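Local structure of RNA chaperone Hfq (3QSU) at residues V22-L27 / S61-E66; Y42-N47 / I55-I60. The protein probably binds RNA as a ring-shaped hexamer of the Sm-like family, acting as an RNA chaperone in Staphylococcus aureus. All coordinates share one frame; numbering follows the deposited sequence.

Contact 1: V22-L27 / S61-E66; sequences VTVFFL and STYTVE. With nucleotides of chain O.
Thr23 and Thr64 form an antiparallel hydrogen-bonded pair: Thr23 N donates to Thr64 O at 2.8 Å, nearly straight, and Thr23 O receives Thr64 N. Two residues on, Phe25 N reaches Thr62 O, but Phe25 O is shared by two donors, Ser61 N at 2.7 Å and the more tilted Thr62 N at 3.3 Å. Ser61 and Thr62 thus both face Phe25, a classic beta bulge. With CG anti to its carbonyl carbon (chi1 -70°), the Phe25 ring turns its edge to Thr64, whose buried OG1 lies near the ring plane, 3.3 Å from CE2. On the other face Val22 CG1 lies at the edge of the Tyr63 ring, 3.8 Å from Tyr63 CB, while Val24 CG2 comes obliquely to Tyr63 CD1. Phe15 of helix 7-18 covers Val22 and Tyr63, and Tyr63 OH hydrogen-bonds to Tyr56 OH of the second subunit. Phe26 points away from 61-66 and turns one ring face to the amino-bearing edge of the AMP adenine of chain O, whose C6 lies over that face, with Phe26 CE1 3.6 Å from N6; the two rings are steeply inclined. Residues 62-65 also pair with a strand of the second subunit, the strand-to-strand joint typical of Sm-fold rings such as Hfq.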
ATOM      1  N   VAL B  22      -9.075 -11.016 -20.360  1.00 45.96           N
ATOM      2  CA  VAL B  22      -9.272 -10.052 -19.298  1.00 46.23           C
ATOM      3  C   VAL B  22      -8.370  -8.859 -19.525  1.00 43.81           C
ATOM      4  O   VAL B  22      -7.284  -8.990 -20.072  1.00 47.72           O
ATOM      5  CB  VAL B  22      -8.967 -10.661 -17.923  1.00 46.98           C
ATOM      6  CG1 VAL B  22      -9.495  -9.749 -16.836  1.00 49.09           C
ATOM      7  CG2 VAL B  22      -9.615 -12.010 -17.799  1.00 48.81           C
ATOM      8  N   THR B  23      -8.820  -7.684 -19.118  1.00 45.13           N
ATOM      9  CA  THR B  23      -7.905  -6.563 -18.987  1.00 44.32           C
ATOM     10  C   THR B  23      -7.603  -6.427 -17.506  1.00 44.01           C
ATOM     11  O   THR B  23      -8.526  -6.367 -16.687  1.00 43.94           O
ATOM     12  CB  THR B  23      -8.507  -5.241 -19.494  1.00 46.54           C
ATOM     13  OG1 THR B  23      -8.844  -5.368 -20.873  1.00 50.11           O
ATOM     14  CG2 THR B  23      -7.496  -4.107 -19.343  1.00 46.99           C
ATOM     15  N   VAL B  24      -6.321  -6.384 -17.162  1.00 42.92           N
ATOM     16  CA  VAL B  24      -5.903  -6.177 -15.779  1.00 40.93           C
ATOM     17  C   VAL B  24      -5.358  -4.766 -15.617  1.00 43.66           C
ATOM     18  O   VAL B  24      -4.424  -4.374 -16.319  1.00 45.62           O
ATOM     19  CB  VAL B  24      -4.797  -7.174 -15.352  1.00 42.17           C
ATOM     20  CG1 VAL B  24      -4.330  -6.865 -13.943  1.00 42.84           C
ATOM     21  CG2 VAL B  24      -5.273  -8.619 -15.449  1.00 36.72           C
ATOM     22  N   PHE B  25      -5.942  -3.997 -14.704  1.00 42.40           N
ATOM     23  CA  PHE B  25      -5.418  -2.671 -14.391  1.00 42.06           C
ATOM     24  C   PHE B  25      -4.594  -2.704 -13.120  1.00 43.62           C
ATOM     25  O   PHE B  25      -5.015  -3.274 -12.111  1.00 43.20           O
ATOM     26  CB  PHE B  25      -6.548  -1.644 -14.240  1.00 44.62           C
ATOM     27  CG  PHE B  25      -7.223  -1.304 -15.535  1.00 49.24           C
ATOM     28  CD1 PHE B  25      -6.724  -0.295 -16.347  1.00 52.36           C
ATOM     29  CD2 PHE B  25      -8.349  -1.995 -15.947  1.00 46.40           C
ATOM     30  CE1 PHE B  25      -7.340   0.016 -17.548  1.00 54.03           C
ATOM     31  CE2 PHE B  25      -8.978  -1.684 -17.145  1.00 49.50           C
ATOM     32  CZ  PHE B  25      -8.472  -0.682 -17.947  1.00 51.81           C
ATOM     33  N   PHE B  26      -3.427  -2.075 -13.175  1.00 44.32           N
ATOM     34  CA  PHE B  26      -2.501  -2.043 -12.048  1.00 47.28           C
ATOM     35  C   PHE B  26      -2.639  -0.758 -11.238  1.00 49.35           C
ATOM     36  O   PHE B  26      -3.090   0.265 -11.750  1.00 49.90           O
ATOM     37  CB  PHE B  26      -1.059  -2.193 -12.549  1.00 47.06           C
ATOM     38  CG  PHE B  26      -0.776  -3.542 -13.152  1.00 49.54           C
ATOM     39  CD1 PHE B  26       0.049  -4.448 -12.501  1.00 46.97           C
ATOM     40  CD2 PHE B  26      -1.364  -3.917 -14.353  1.00 46.17           C
ATOM     41  CE1 PHE B  26       0.293  -5.693 -13.048  1.00 46.61           C
ATOM     42  CE2 PHE B  26      -1.122  -5.162 -14.906  1.00 49.90           C
ATOM     43  CZ  PHE B  26      -0.291  -6.052 -14.252  1.00 46.28           C
ATOM     44  N   LEU B  27      -2.239  -0.825  -9.973  1.00 47.65           N
ATOM     45  CA  LEU B  27      -2.280   0.330  -9.086  1.00 50.48           C
ATOM     46  C   LEU B  27      -1.692   1.576  -9.728  1.00 52.76           C
ATOM     47  O   LEU B  27      -2.261   2.665  -9.616  1.00 58.19           O
ATOM     48  CB  LEU B  27      -1.529   0.033  -7.784  1.00 48.83           C
ATOM     49  CG  LEU B  27      -2.167  -1.053  -6.917  1.00 47.30           C
ATOM     50  CD1 LEU B  27      -1.469  -1.112  -5.569  1.00 46.41           C
ATOM     51  CD2 LEU B  27      -3.660  -0.769  -6.739  1.00 42.77           C
ATOM     52  N   SER B  61      -5.421  -3.374  -9.448  1.00 37.90           N
ATOM     53  CA  SER B  61      -6.648  -2.609  -9.142  1.00 40.49           C
ATOM     54  C   SER B  61      -7.928  -3.336  -9.545  1.00 38.93           C
ATOM     55  O   SER B  61      -8.805  -3.610  -8.722  1.00 38.99           O
ATOM     56  CB  SER B  61      -6.659  -1.281  -9.899  1.00 40.17           C
ATOM     57  OG  SER B  61      -6.015  -0.271  -9.155  1.00 48.31           O
ATOM     58  N   THR B  62      -8.023  -3.632 -10.835  1.00 37.37           N
ATOM     59  CA  THR B  62      -9.264  -4.096 -11.426  1.00 41.39           C
ATOM     60  C   THR B  62      -9.025  -5.154 -12.491  1.00 39.45           C
ATOM     61  O   THR B  62      -8.041  -5.110 -13.230  1.00 38.39           O
ATOM     62  CB  THR B  62     -10.035  -2.930 -12.114  1.00 38.07           C
ATOM     63  OG1 THR B  62     -10.089  -1.792 -11.247  1.00 43.45           O
ATOM     64  CG2 THR B  62     -11.453  -3.350 -12.462  1.00 40.98           C
ATOM     65  N   TYR B  63      -9.946  -6.098 -12.566  1.00 38.45           N
ATOM     66  CA  TYR B  63     -10.049  -6.942 -13.738  1.00 41.35           C
ATOM     67  C   TYR B  63     -11.273  -6.483 -14.525  1.00 41.88           C
ATOM     68  O   TYR B  63     -12.362  -6.367 -13.975  1.00 40.61           O
ATOM     69  CB  TYR B  63     -10.255  -8.400 -13.354  1.00 39.53           C
ATOM     70  CG  TYR B  63      -9.265  -9.007 -12.391  1.00 40.64           C
ATOM     71  CD1 TYR B  63      -8.119  -9.645 -12.849  1.00 39.69           C
ATOM     72  CD2 TYR B  63      -9.512  -9.004 -11.025  1.00 39.50           C
ATOM     73  CE1 TYR B  63      -7.225 -10.237 -11.966  1.00 40.22           C
ATOM     74  CE2 TYR B  63      -8.642  -9.592 -10.143  1.00 40.40           C
ATOM     75  CZ  TYR B  63      -7.497 -10.214 -10.613  1.00 40.33           C
ATOM     76  OH  TYR B  63      -6.627 -10.784  -9.718  1.00 39.11           O
ATOM     77  N   THR B  64     -11.095  -6.255 -15.818  1.00 44.46           N
ATOM     78  CA  THR B  64     -12.190  -5.823 -16.666  1.00 48.60           C
ATOM     79  C   THR B  64     -12.418  -6.777 -17.838  1.00 47.64           C
ATOM     80  O   THR B  64     -11.479  -7.341 -18.375  1.00 45.62           O
ATOM     81  CB  THR B  64     -11.938  -4.401 -17.208  1.00 46.72           C
ATOM     82  OG1 THR B  64     -11.541  -3.546 -16.128  1.00 48.62           O
ATOM     83  CG2 THR B  64     -13.188  -3.856 -17.848  1.00 53.49           C
ATOM     84  N   VAL B  65     -13.678  -6.944 -18.226  1.00 53.17           N
ATOM     85  CA  VAL B  65     -14.029  -7.732 -19.408  1.00 56.11           C
ATOM     86  C   VAL B  65     -15.212  -7.109 -20.134  1.00 61.87           C
ATOM     87  O   VAL B  65     -16.058  -6.459 -19.508  1.00 60.75           O
ATOM     88  CB  VAL B  65     -14.395  -9.179 -19.027  1.00 55.84           C
ATOM     89  CG1 VAL B  65     -15.031  -9.894 -20.202  1.00 55.82           C
ATOM     90  CG2 VAL B  65     -13.160  -9.931 -18.545  1.00 53.34           C
ATOM     91  N   GLU B  66     -15.251  -7.293 -21.454  1.00 65.46           N
ATOM     92  CA  GLU B  66     -16.445  -7.020 -22.266  1.00 66.97           C
ATOM     93  C   GLU B  66     -16.176  -7.280 -23.751  1.00 69.98           C
ATOM     94  O   GLU B  66     -15.209  -7.955 -24.111  1.00 69.07           O
ATOM     95  CB  GLU B  66     -16.971  -5.592 -22.054  1.00 72.89           C
ATOM     96  CG  GLU B  66     -18.320  -5.324 -22.713  1.00 70.74           C
ATOM     97  CD  GLU B  66     -19.349  -6.391 -22.383  1.00 72.94           C
ATOM     98  OE1 GLU B  66     -19.391  -6.838 -21.215  1.00 74.14           O
ATOM     99  OE2 GLU B  66     -20.110  -6.788 -23.292  1.00 72.53           O
TER
ATOM    100  P     A O   1       6.161  -1.245 -20.488  0.62 65.85           P
ATOM    101  OP1   A O   1       7.297  -0.463 -21.048  0.62 65.42           O
ATOM    102  OP2   A O   1       5.577  -2.365 -21.279  0.62 61.11           O
ATOM    103  O5'   A O   1       5.013  -0.273 -19.945  0.62 61.79           O
ATOM    104  C5'   A O   1       5.227   1.135 -19.826  0.62 60.25           C
ATOM    105  C4'   A O   1       5.359   1.565 -18.381  0.62 60.10           C
ATOM    106  O4'   A O   1       4.591   0.655 -17.539  0.62 59.91           O
ATOM    107  C3'   A O   1       6.782   1.539 -17.824  0.62 60.65           C
ATOM    108  O3'   A O   1       6.900   2.516 -16.790  0.62 59.78           O
ATOM    109  C2'   A O   1       6.849   0.153 -17.207  0.62 57.59           C
ATOM    110  O2'   A O   1       7.863  -0.018 -16.240  0.62 59.47           O
ATOM    111  C1'   A O   1       5.459   0.047 -16.596  0.62 56.03           C
ATOM    112  N9    A O   1       5.019  -1.327 -16.368  0.62 54.22           N
ATOM    113  C8    A O   1       5.016  -2.349 -17.284  0.62 54.46           C
ATOM    114  N7    A O   1       4.595  -3.485 -16.799  0.62 52.55           N
ATOM    115  C5    A O   1       4.319  -3.196 -15.476  0.62 49.37           C
ATOM    116  C6    A O   1       3.840  -4.003 -14.442  0.62 47.17           C
ATOM    117  N6    A O   1       3.555  -5.298 -14.613  0.62 46.32           N
ATOM    118  N1    A O   1       3.662  -3.427 -13.236  0.62 47.41           N
ATOM    119  C2    A O   1       3.959  -2.125 -13.091  0.62 49.81           C
ATOM    120  N3    A O   1       4.419  -1.260 -13.998  0.62 50.84           N
ATOM    121  C4    A O   1       4.580  -1.871 -15.186  0.62 51.21           C
TER

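Contact 2: Y42-N47 / I55-I60. With ZN (zinc ion), chain T.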
ATOM      1  N   TYR B  42      -2.127 -15.270  -3.351  1.00 49.26           N
ATOM      2  CA  TYR B  42      -1.323 -14.061  -3.490  1.00 45.97           C
ATOM      3  C   TYR B  42      -1.037 -13.642  -4.929  1.00 41.50           C
ATOM      4  O   TYR B  42      -0.775 -12.473  -5.189  1.00 42.03           O
ATOM      5  CB  TYR B  42      -0.001 -14.206  -2.720  1.00 49.13           C
ATOM      6  CG  TYR B  42      -0.207 -14.593  -1.275  1.00 52.57           C
ATOM      7  CD1 TYR B  42      -0.493 -13.634  -0.314  1.00 52.58           C
ATOM      8  CD2 TYR B  42      -0.142 -15.925  -0.878  1.00 56.37           C
ATOM      9  CE1 TYR B  42      -0.699 -13.986   1.005  1.00 58.98           C
ATOM     10  CE2 TYR B  42      -0.345 -16.291   0.441  1.00 58.08           C
ATOM     11  CZ  TYR B  42      -0.621 -15.315   1.380  1.00 60.83           C
ATOM     12  OH  TYR B  42      -0.819 -15.670   2.699  1.00 65.08           O
ATOM     13  N   VAL B  43      -1.072 -14.578  -5.867  1.00 42.22           N
ATOM     14  CA  VAL B  43      -0.660 -14.243  -7.223  1.00 40.78           C
ATOM     15  C   VAL B  43      -1.620 -14.698  -8.308  1.00 40.89           C
ATOM     16  O   VAL B  43      -2.456 -15.569  -8.110  1.00 42.04           O
ATOM     17  CB  VAL B  43       0.755 -14.797  -7.559  1.00 42.87           C
ATOM     18  CG1 VAL B  43       1.760 -14.375  -6.494  1.00 40.93           C
ATOM     19  CG2 VAL B  43       0.715 -16.300  -7.685  1.00 43.32           C
ATOM     20  N   VAL B  44      -1.470 -14.086  -9.467  1.00 37.15           N
ATOM     21  CA  VAL B  44      -2.222 -14.473 -10.628  1.00 41.57           C
ATOM     22  C   VAL B  44      -1.265 -14.631 -11.782  1.00 39.23           C
ATOM     23  O   VAL B  44      -0.385 -13.802 -11.985  1.00 37.96           O
ATOM     24  CB  VAL B  44      -3.294 -13.430 -10.970  1.00 40.24           C
ATOM     25  CG1 VAL B  44      -3.735 -13.598 -12.400  1.00 41.04           C
ATOM     26  CG2 VAL B  44      -4.457 -13.580 -10.006  1.00 40.15           C
ATOM     27  N   SER B  45      -1.430 -15.715 -12.526  1.00 39.97           N
ATOM     28  CA  SER B  45      -0.575 -15.981 -13.662  1.00 44.19           C
ATOM     29  C   SER B  45      -1.331 -15.616 -14.918  1.00 42.56           C
ATOM     30  O   SER B  45      -2.288 -16.280 -15.277  1.00 43.43           O
ATOM     31  CB  SER B  45      -0.176 -17.461 -13.697  1.00 44.25           C
ATOM     32  OG  SER B  45       0.496 -17.756 -14.907  1.00 43.79           O
ATOM     33  N   LEU B  46      -0.898 -14.558 -15.587  1.00 46.30           N
ATOM     34  CA  LEU B  46      -1.601 -14.077 -16.768  1.00 44.31           C
ATOM     35  C   LEU B  46      -0.763 -14.318 -18.007  1.00 49.82           C
ATOM     36  O   LEU B  46       0.418 -13.951 -18.060  1.00 51.51           O
ATOM     37  CB  LEU B  46      -1.905 -12.579 -16.647  1.00 43.37           C
ATOM     38  CG  LEU B  46      -2.889 -12.021 -17.686  1.00 45.67           C
ATOM     39  CD1 LEU B  46      -4.301 -12.388 -17.293  1.00 42.45           C
ATOM     40  CD2 LEU B  46      -2.754 -10.508 -17.867  1.00 44.33           C
ATOM     41  N   ASN B  47      -1.379 -14.948 -18.998  1.00 48.31           N
ATOM     42  CA  ASN B  47      -0.760 -15.154 -20.293  1.00 51.53           C
ATOM     43  C   ASN B  47      -1.151 -14.008 -21.223  1.00 52.67           C
ATOM     44  O   ASN B  47      -2.305 -13.895 -21.627  1.00 51.15           O
ATOM     45  CB  ASN B  47      -1.233 -16.487 -20.879  1.00 53.53           C
ATOM     46  CG  ASN B  47      -0.626 -16.781 -22.237  1.00 58.38           C
ATOM     47  OD1 ASN B  47       0.430 -16.258 -22.582  1.00 60.18           O
ATOM     48  ND2 ASN B  47      -1.295 -17.628 -23.016  1.00 61.27           N
ATOM     49  N   ILE B  55       1.810 -12.150 -11.473  1.00 38.08           N
ATOM     50  CA  ILE B  55       1.369 -10.866 -10.940  1.00 38.14           C
ATOM     51  C   ILE B  55       0.937 -10.996  -9.490  1.00 35.15           C
ATOM     52  O   ILE B  55       0.167 -11.890  -9.173  1.00 37.07           O
ATOM     53  CB  ILE B  55       0.189 -10.326 -11.775  1.00 37.41           C
ATOM     54  CG1 ILE B  55       0.566 -10.322 -13.259  1.00 38.94           C
ATOM     55  CG2 ILE B  55      -0.181  -8.934 -11.332  1.00 36.73           C
ATOM     56  CD1 ILE B  55      -0.589 -10.110 -14.191  1.00 40.90           C
ATOM     57  N   TYR B  56       1.435 -10.118  -8.616  1.00 32.80           N
ATOM     58  CA  TYR B  56       0.936 -10.029  -7.236  1.00 37.24           C
ATOM     59  C   TYR B  56      -0.428  -9.356  -7.135  1.00 36.38           C
ATOM     60  O   TYR B  56      -0.629  -8.273  -7.672  1.00 36.23           O
ATOM     61  CB  TYR B  56       1.912  -9.261  -6.331  1.00 35.53           C
ATOM     62  CG  TYR B  56       3.123 -10.066  -5.946  1.00 36.28           C
ATOM     63  CD1 TYR B  56       2.998 -11.205  -5.158  1.00 38.89           C
ATOM     64  CD2 TYR B  56       4.390  -9.702  -6.381  1.00 35.52           C
ATOM     65  CE1 TYR B  56       4.109 -11.961  -4.813  1.00 41.92           C
ATOM     66  CE2 TYR B  56       5.511 -10.465  -6.042  1.00 41.10           C
ATOM     67  CZ  TYR B  56       5.357 -11.587  -5.261  1.00 38.75           C
ATOM     68  OH  TYR B  56       6.456 -12.337  -4.921  1.00 44.20           O
ATOM     69  N   LYS B  57      -1.363  -9.977  -6.427  1.00 36.84           N
ATOM     70  CA  LYS B  57      -2.660  -9.338  -6.239  1.00 35.75           C
ATOM     71  C   LYS B  57      -2.530  -7.924  -5.650  1.00 36.88           C
ATOM     72  O   LYS B  57      -3.324  -7.049  -5.993  1.00 34.39           O
ATOM     73  CB  LYS B  57      -3.599 -10.210  -5.406  1.00 36.79           C
ATOM     74  CG  LYS B  57      -4.120 -11.441  -6.166  1.00 40.01           C
ATOM     75  CD  LYS B  57      -5.053 -12.267  -5.295  1.00 42.35           C
ATOM     76  CE  LYS B  57      -5.626 -13.453  -6.026  1.00 44.27           C
ATOM     77  NZ  LYS B  57      -6.267 -14.368  -5.053  1.00 47.58           N
ATOM     78  N   HIS B  58      -1.515  -7.684  -4.810  1.00 32.84           N
ATOM     79  CA  HIS B  58      -1.364  -6.366  -4.222  1.00 38.03           C
ATOM     80  C   HIS B  58      -1.043  -5.319  -5.279  1.00 37.17           C
ATOM     81  O   HIS B  58      -1.197  -4.130  -5.041  1.00 40.75           O
ATOM     82  CB  HIS B  58      -0.331  -6.340  -3.069  1.00 38.00           C
ATOM     83  CG  HIS B  58       1.076  -6.651  -3.487  1.00 35.98           C
ATOM     84  ND1 HIS B  58       1.790  -7.706  -2.959  1.00 35.73           N
ATOM     85  CD2 HIS B  58       1.903  -6.045  -4.372  1.00 37.45           C
ATOM     86  CE1 HIS B  58       2.997  -7.734  -3.495  1.00 38.42           C
ATOM     87  NE2 HIS B  58       3.093  -6.740  -4.358  1.00 38.10           N
ATOM     88  N   ALA B  59      -0.586  -5.751  -6.444  1.00 34.38           N
ATOM     89  CA  ALA B  59      -0.309  -4.794  -7.507  1.00 35.80           C
ATOM     90  C   ALA B  59      -1.548  -4.484  -8.374  1.00 39.52           C
ATOM     91  O   ALA B  59      -1.512  -3.579  -9.198  1.00 40.82           O
ATOM     92  CB  ALA B  59       0.805  -5.317  -8.376  1.00 37.54           C
ATOM     93  N   ILE B  60      -2.624  -5.249  -8.207  1.00 35.22           N
ATOM     94  CA  ILE B  60      -3.774  -5.159  -9.115  1.00 36.46           C
ATOM     95  C   ILE B  60      -4.884  -4.236  -8.583  1.00 37.21           C
ATOM     96  O   ILE B  60      -5.218  -4.291  -7.406  1.00 35.87           O
ATOM     97  CB  ILE B  60      -4.329  -6.589  -9.435  1.00 36.42           C
ATOM     98  CG1 ILE B  60      -3.280  -7.414 -10.208  1.00 36.20           C
ATOM     99  CG2 ILE B  60      -5.642  -6.529 -10.203  1.00 37.42           C
ATOM    100  CD1 ILE B  60      -3.644  -8.906 -10.382  1.00 36.71           C
TER
HETATM  101 ZN    ZN T  79       0.996  -9.009  -1.417  1.00 57.25          ZN
HETATM  102  O   HOH W   1      -0.647 -10.203  -3.021  1.00 39.69           O
HETATM  103  O   HOH W   2      -0.287  -8.539   0.430  1.00 54.53           O
HETATM  104  O   HOH W   3       2.913 -10.458  -1.070  1.00 47.46           O
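The hairpin of strands 43-48 and 51-56 runs here into the 3-10 turn 57-59, which carries a zinc ligand. Val44 and Ile55 form a hydrogen-bonded pair closed in both directions, Val44 N to Ile55 O and Ile55 N to Val44 O, each 2.8 Å. Beside it Val43 and Tyr56 are a non-hydrogen-bonded pair whose side chains run alongside each other; Val43 CG1 lies 3.7 Å from Tyr56 CD1, oblique to the ring. On the opposite face Ile55 CD1 meets Leu46 CB at 3.7 Å. Ile55 also pairs with a strand of the third subunit, and Tyr56 OH hydrogen-bonds to Gln8 OE1 and Tyr63 OH of that chain, so this edge of the Sm-like sheet is built into the ring of subunits. As the strand ends, Lys57 N gives Tyr42 O a nearly straight hydrogen bond of 2.8 Å. The extended Lys57 side chain starts over this carbonyl and brings CE past Val44 CG2, crossing it at about a right angle, before NZ hydrogen-bonds to the backbone carbonyls of Asp40 and Lys41. Tyr42 O also receives a hydrogen bond from water 1, which accepts from His58 N and ligates the zinc ion. His58 ND1 binds the metal at 2.2 Å, and waters 2 and 3 are further ligands. The His58 ring has CG between its backbone N and carbonyl carbon (chi1 64°), which sets one face over Tyr56 CB; NE2 hydrogen-bonds to Ile60 O of the third subunit, fixing the rotation of the imidazole that holds the zinc ion.

Overall arrangement
The two contacts lie in one strongly bent antiparallel sheet, their centres 11 Å apart. Along the chain, 22-27 comes first, then 42-47 and 55-60, and 61-66 comes last of the four, so contact 1 brackets contact 2. Strand 31-39 lies between 22-26 and 43-48 in the sheet, while 51-56 and 60-65 are its outermost strands and follow each other through the 3-10 turn. At that turn Leu27 N is 3.0 Å from Ala59 O, a probable hydrogen bond; elsewhere Tyr63 OH packs on Val44 CG2. Each outer strand pairs with a different neighbouring subunit, consistent with six such sheets joining edge to edge into the Hfq ring.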